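Xyloglucanase (Paenibacillus pabuli, PDB 2JEP) hydrolyses xyloglucan of the plant cell wall as a family 5 glycoside hydrolase, probably cutting beta-1,4-glucosidic bonds within the glucan backbone. Local coordinates at residues A44-G49 against P72-K77; A81-I86 against N388-G393. One frame throughout, in Å; residues are numbered along the deposited sequence.

Interaction 1: A44-G49 against P72-K77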
# COMPACT_ATOMS: atom_id res chain seq x y z
N ALA A 44 2.04 -5.94 -12.04
CA ALA A 44 2.95 -5.45 -11.02
C ALA A 44 2.60 -3.99 -10.76
O ALA A 44 2.35 -3.21 -11.69
CB ALA A 44 4.40 -5.57 -11.47
N GLY A 45 2.56 -3.63 -9.50
CA GLY A 45 2.29 -2.26 -9.12
C GLY A 45 3.50 -1.48 -8.65
O GLY A 45 4.55 -2.04 -8.35
N TRP A 46 3.31 -0.17 -8.58
CA TRP A 46 4.36 0.75 -8.18
C TRP A 46 3.74 1.84 -7.31
O TRP A 46 2.71 2.41 -7.65
CB TRP A 46 5.01 1.32 -9.42
CG TRP A 46 6.15 2.28 -9.24
CD1 TRP A 46 7.46 1.98 -9.19
CD2 TRP A 46 6.05 3.72 -9.16
NE1 TRP A 46 8.21 3.16 -9.09
CE2 TRP A 46 7.36 4.23 -9.08
CE3 TRP A 46 4.97 4.62 -9.19
CZ2 TRP A 46 7.62 5.60 -9.02
CZ3 TRP A 46 5.24 5.98 -9.13
CH2 TRP A 46 6.54 6.45 -9.04
N ASN A 47 4.37 2.13 -6.17
CA ASN A 47 3.93 3.19 -5.29
C ASN A 47 4.54 4.52 -5.65
O ASN A 47 5.77 4.63 -5.80
CB ASN A 47 4.38 2.93 -3.85
CG ASN A 47 3.51 1.97 -3.08
OD1 ASN A 47 2.52 2.39 -2.44
ND2 ASN A 47 3.89 0.69 -3.11
N LEU A 48 3.70 5.53 -5.71
CA LEU A 48 4.11 6.91 -5.85
C LEU A 48 4.48 7.44 -4.46
O LEU A 48 3.79 8.27 -3.86
CB LEU A 48 2.96 7.70 -6.51
CG LEU A 48 3.17 9.19 -6.81
CD1 LEU A 48 4.30 9.42 -7.82
CD2 LEU A 48 1.86 9.81 -7.32
N GLY A 49 5.56 6.90 -3.92
CA GLY A 49 5.89 7.12 -2.54
C GLY A 49 6.53 8.48 -2.28
O GLY A 49 7.19 9.06 -3.16
N PRO A 72 2.40 14.28 -15.09
CA PRO A 72 1.95 13.12 -15.81
C PRO A 72 3.08 12.32 -16.44
O PRO A 72 2.97 11.10 -16.63
CB PRO A 72 1.01 13.69 -16.89
CG PRO A 72 0.98 15.10 -16.72
CD PRO A 72 1.79 15.53 -15.56
N GLU A 73 4.18 13.00 -16.77
CA GLU A 73 5.31 12.33 -17.40
C GLU A 73 5.90 11.23 -16.52
O GLU A 73 6.37 10.22 -17.03
CB GLU A 73 6.40 13.33 -17.78
CG GLU A 73 6.03 14.26 -18.96
CD GLU A 73 5.15 15.44 -18.61
OE1 GLU A 73 4.77 15.65 -17.45
OE2 GLU A 73 4.84 16.18 -19.56
N LEU A 74 5.92 11.42 -15.21
CA LEU A 74 6.43 10.38 -14.32
C LEU A 74 5.58 9.13 -14.42
O LEU A 74 6.09 8.01 -14.54
CB LEU A 74 6.50 10.88 -12.87
CG LEU A 74 6.96 9.86 -11.84
CD1 LEU A 74 8.36 9.28 -12.15
CD2 LEU A 74 6.91 10.46 -10.43
N ILE A 75 4.27 9.31 -14.39
CA ILE A 75 3.38 8.17 -14.44
C ILE A 75 3.48 7.46 -15.80
O ILE A 75 3.47 6.22 -15.86
CB ILE A 75 1.93 8.60 -14.14
CG1 ILE A 75 1.82 9.27 -12.75
CG2 ILE A 75 0.99 7.40 -14.23
CD1 ILE A 75 2.50 8.50 -11.58
N LYS A 76 3.67 8.23 -16.87
CA LYS A 76 3.87 7.62 -18.18
C LYS A 76 5.15 6.80 -18.23
O LYS A 76 5.18 5.74 -18.87
CB LYS A 76 3.85 8.69 -19.28
CG LYS A 76 2.46 9.23 -19.54
CD LYS A 76 2.47 10.26 -20.66
CE LYS A 76 1.05 10.71 -21.01
NZ LYS A 76 1.03 12.04 -21.70
N LYS A 77 6.19 7.27 -17.56
CA LYS A 77 7.47 6.54 -17.51
C LYS A 77 7.32 5.22 -16.76
O LYS A 77 7.84 4.18 -17.18
CB LYS A 77 8.53 7.43 -16.87
CG LYS A 77 9.95 6.94 -16.96
CD LYS A 77 10.51 7.10 -18.37
CE LYS A 77 11.89 6.49 -18.47
NZ LYS A 77 12.45 6.62 -19.84
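The indole of Trp-46 takes two methyl groups from residues 72-77 of helix 72-80, Leu-74 CD2 and Ile-75 CD1, both arriving obliquely at its six-membered ring. CD2 of Leu-74 lies 4.3 Å from CH2 of Trp-46, and CD1 of Ile-75 is 4.5 Å from CZ3 of the same ring. Around the rest of the indole, Phe-83 meets it with the ring planes about 50° apart and Phe-374 with planes about 80° apart, while NE1 donates a hydrogen bond to Asp-362 OD2. A tryptophan suits this place because it offers a broad apolar surface and still satisfies its one buried N-H.

Leu-48, two residues on and pointing to the same side of the strand, makes the closest approach: its CD1 stands 3.8 Å from Leu-74 CD2, the two side chains crossing at a slant. With CG anti to the backbone N (chi1 -178°), Leu-48 extends its branch toward the helix. Ile-75 CD1 also reaches Leu-48 CD1, at 4.3 Å, and the whole contact is apolar and buried. Branched aliphatic chains suit it, being able to pack methyls against a ring and against each other without polar atoms to satisfy.

This is the packing of a beta-strand against an antiparallel helix on the outside of a TIM barrel. Asn-47, between the two apolar residues, faces the other way, and its OD1 is hydrogen-bonded to NH1 of Arg-87. Strand 45-48 runs between parallel strands 357-362 and 85-88, and helix 106-120 adjoins the contact through Val-115 on Leu-48 and Tyr-118 and Ala-119 on Ile-75.

Interaction 2: A81-I86 against N388-G393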
# COMPACT_ATOMS: atom_id res chain seq x y z
N ALA A 81 7.64 1.30 -18.22
CA ALA A 81 8.48 0.26 -17.61
C ALA A 81 7.72 -1.04 -17.37
O ALA A 81 8.37 -2.01 -17.02
CB ALA A 81 9.09 0.75 -16.29
N GLY A 82 6.39 -1.05 -17.54
CA GLY A 82 5.61 -2.25 -17.51
C GLY A 82 4.67 -2.41 -16.33
O GLY A 82 3.90 -3.36 -16.27
N PHE A 83 4.72 -1.47 -15.39
CA PHE A 83 3.82 -1.54 -14.24
C PHE A 83 2.39 -1.24 -14.71
O PHE A 83 2.18 -0.33 -15.52
CB PHE A 83 4.27 -0.54 -13.18
CG PHE A 83 5.61 -0.85 -12.58
CD1 PHE A 83 5.73 -1.75 -11.53
CD2 PHE A 83 6.75 -0.24 -13.04
CE1 PHE A 83 6.94 -2.03 -10.95
CE2 PHE A 83 8.00 -0.51 -12.47
CZ PHE A 83 8.08 -1.41 -11.41
N LYS A 84 1.42 -1.96 -14.16
CA LYS A 84 0.03 -1.84 -14.56
C LYS A 84 -0.88 -1.22 -13.49
O LYS A 84 -2.04 -0.91 -13.77
CB LYS A 84 -0.52 -3.21 -14.98
CG LYS A 84 -0.02 -3.65 -16.37
CD LYS A 84 -0.56 -5.03 -16.72
CE LYS A 84 -0.33 -5.32 -18.20
NZ LYS A 84 1.11 -5.62 -18.46
N SER A 85 -0.34 -1.01 -12.29
CA SER A 85 -1.08 -0.42 -11.19
C SER A 85 -0.18 0.60 -10.49
O SER A 85 1.01 0.38 -10.34
CB SER A 85 -1.48 -1.47 -10.16
OG SER A 85 -2.29 -2.46 -10.73
N ILE A 86 -0.79 1.69 -10.04
CA ILE A 86 -0.12 2.72 -9.26
C ILE A 86 -0.83 2.86 -7.92
O ILE A 86 -2.04 3.11 -7.91
CB ILE A 86 -0.17 4.10 -9.98
CG1 ILE A 86 0.29 3.99 -11.43
CG2 ILE A 86 0.62 5.14 -9.16
CD1 ILE A 86 1.76 3.70 -11.56
N ASN A 388 13.82 -4.89 -14.30
CA ASN A 388 13.81 -6.13 -15.09
C ASN A 388 13.52 -7.35 -14.21
O ASN A 388 12.85 -8.29 -14.63
CB ASN A 388 15.15 -6.34 -15.81
CG ASN A 388 15.37 -5.39 -16.96
OD1 ASN A 388 14.46 -4.73 -17.42
ND2 ASN A 388 16.61 -5.33 -17.44
N ALA A 389 14.09 -7.36 -13.00
CA ALA A 389 13.88 -8.45 -12.05
C ALA A 389 12.39 -8.59 -11.69
O ALA A 389 11.84 -9.69 -11.67
CB ALA A 389 14.74 -8.23 -10.82
N ILE A 390 11.72 -7.46 -11.44
CA ILE A 390 10.30 -7.48 -11.16
C ILE A 390 9.55 -8.06 -12.36
O ILE A 390 8.64 -8.88 -12.23
CB ILE A 390 9.78 -6.05 -10.80
CG1 ILE A 390 10.37 -5.61 -9.45
CG2 ILE A 390 8.24 -5.99 -10.79
CD1 ILE A 390 10.15 -4.13 -9.13
N MET A 391 9.85 -7.55 -13.55
CA MET A 391 9.12 -8.01 -14.72
C MET A 391 9.38 -9.48 -15.03
O MET A 391 8.47 -10.20 -15.43
CB MET A 391 9.37 -7.09 -15.90
CG MET A 391 8.95 -5.64 -15.62
SD MET A 391 7.18 -5.44 -15.26
CE MET A 391 7.18 -3.89 -14.35
N GLN A 392 10.60 -9.95 -14.79
CA GLN A 392 10.88 -11.39 -14.91
C GLN A 392 10.04 -12.18 -13.91
O GLN A 392 9.54 -13.27 -14.22
CB GLN A 392 12.35 -11.70 -14.66
CG GLN A 392 13.27 -11.20 -15.76
CD GLN A 392 14.71 -11.14 -15.34
OE1 GLN A 392 15.09 -11.71 -14.30
NE2 GLN A 392 15.54 -10.44 -16.12
N GLY A 393 9.89 -11.64 -12.71
CA GLY A 393 9.09 -12.30 -11.69
C GLY A 393 7.61 -12.40 -12.02
O GLY A 393 6.89 -13.23 -11.44
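Gly-82 and Met-391 bring the two backbones nearest, their CA atoms 7.3 Å apart, where the chain leaves helix 72-80 and heads for barrel strand 85-88, while residues 388-393 belong to the C-terminal helix of the TIM barrel. Gly-82 ends its helix in a Schellman motif, with phi at 111°. A side chain there would be jammed against the carbonyl O of Ala-81, which by itself calls for glycine.

The main contact is Met-391 on the aromatic ring of Phe-83. Its CE sits over the centre of the ring, 3.6 Å from the centroid and only 3° off the normal, a CH-pi contact that meets all six carbons almost evenly. SD stands farther back, 5.4 Å from the Phe-83 ring centroid, in a Met-aromatic contact. The chain bends at chi2 (-61°), and chi3 then carries CE in over the ring. Methionine suits this role, since its flexible thioether can deliver to a face a methyl whose C-H bonds are slightly polarised by the neighbouring sulfur; a second conformer of the residue was modelled, so the fit describes one of two states.

Ile-390 approaches the same ring differently: its CD1 lies at the edge near the plane, 4.1 Å from Phe-83 CZ, whereas its CG2 comes to 4.2 Å from Phe-83 CE1 from out of the plane, on the side of Met-391 CE. An alanine in place of Phe-83 would probably leave Met-391 CE without the ring face beneath it and Ile-390 without its edge partner, opening a gap where the ring had been. Ile-390 also touches Ala-344 and Thr-348 of helix 336-353. The methyl CE of Met-391 further reaches the backbone, 3.5 Å from the carbonyl O of Ala-81.

From the N terminus, the chain lays down strand 45-48, passes through 22 residues that contain only short strands, and returns in helix 72-80, where interaction 1 closes this small loop. It then turns straight into strand 85-88, which lies beside strand 45-48 in the barrel sheet. Interaction 2 opens at this turn and closes only after 301 further residues, nearly the whole barrel, when the C-terminal helix arrives. The two contacts are therefore in series, neither nested nor crossed. They touch through the paired strands, where Trp-46 N probably donates a hydrogen bond to Ser-85 O, and together tie strand 45-48, helix 72-80 and the turn into strand 85-88 to the C-terminal helix.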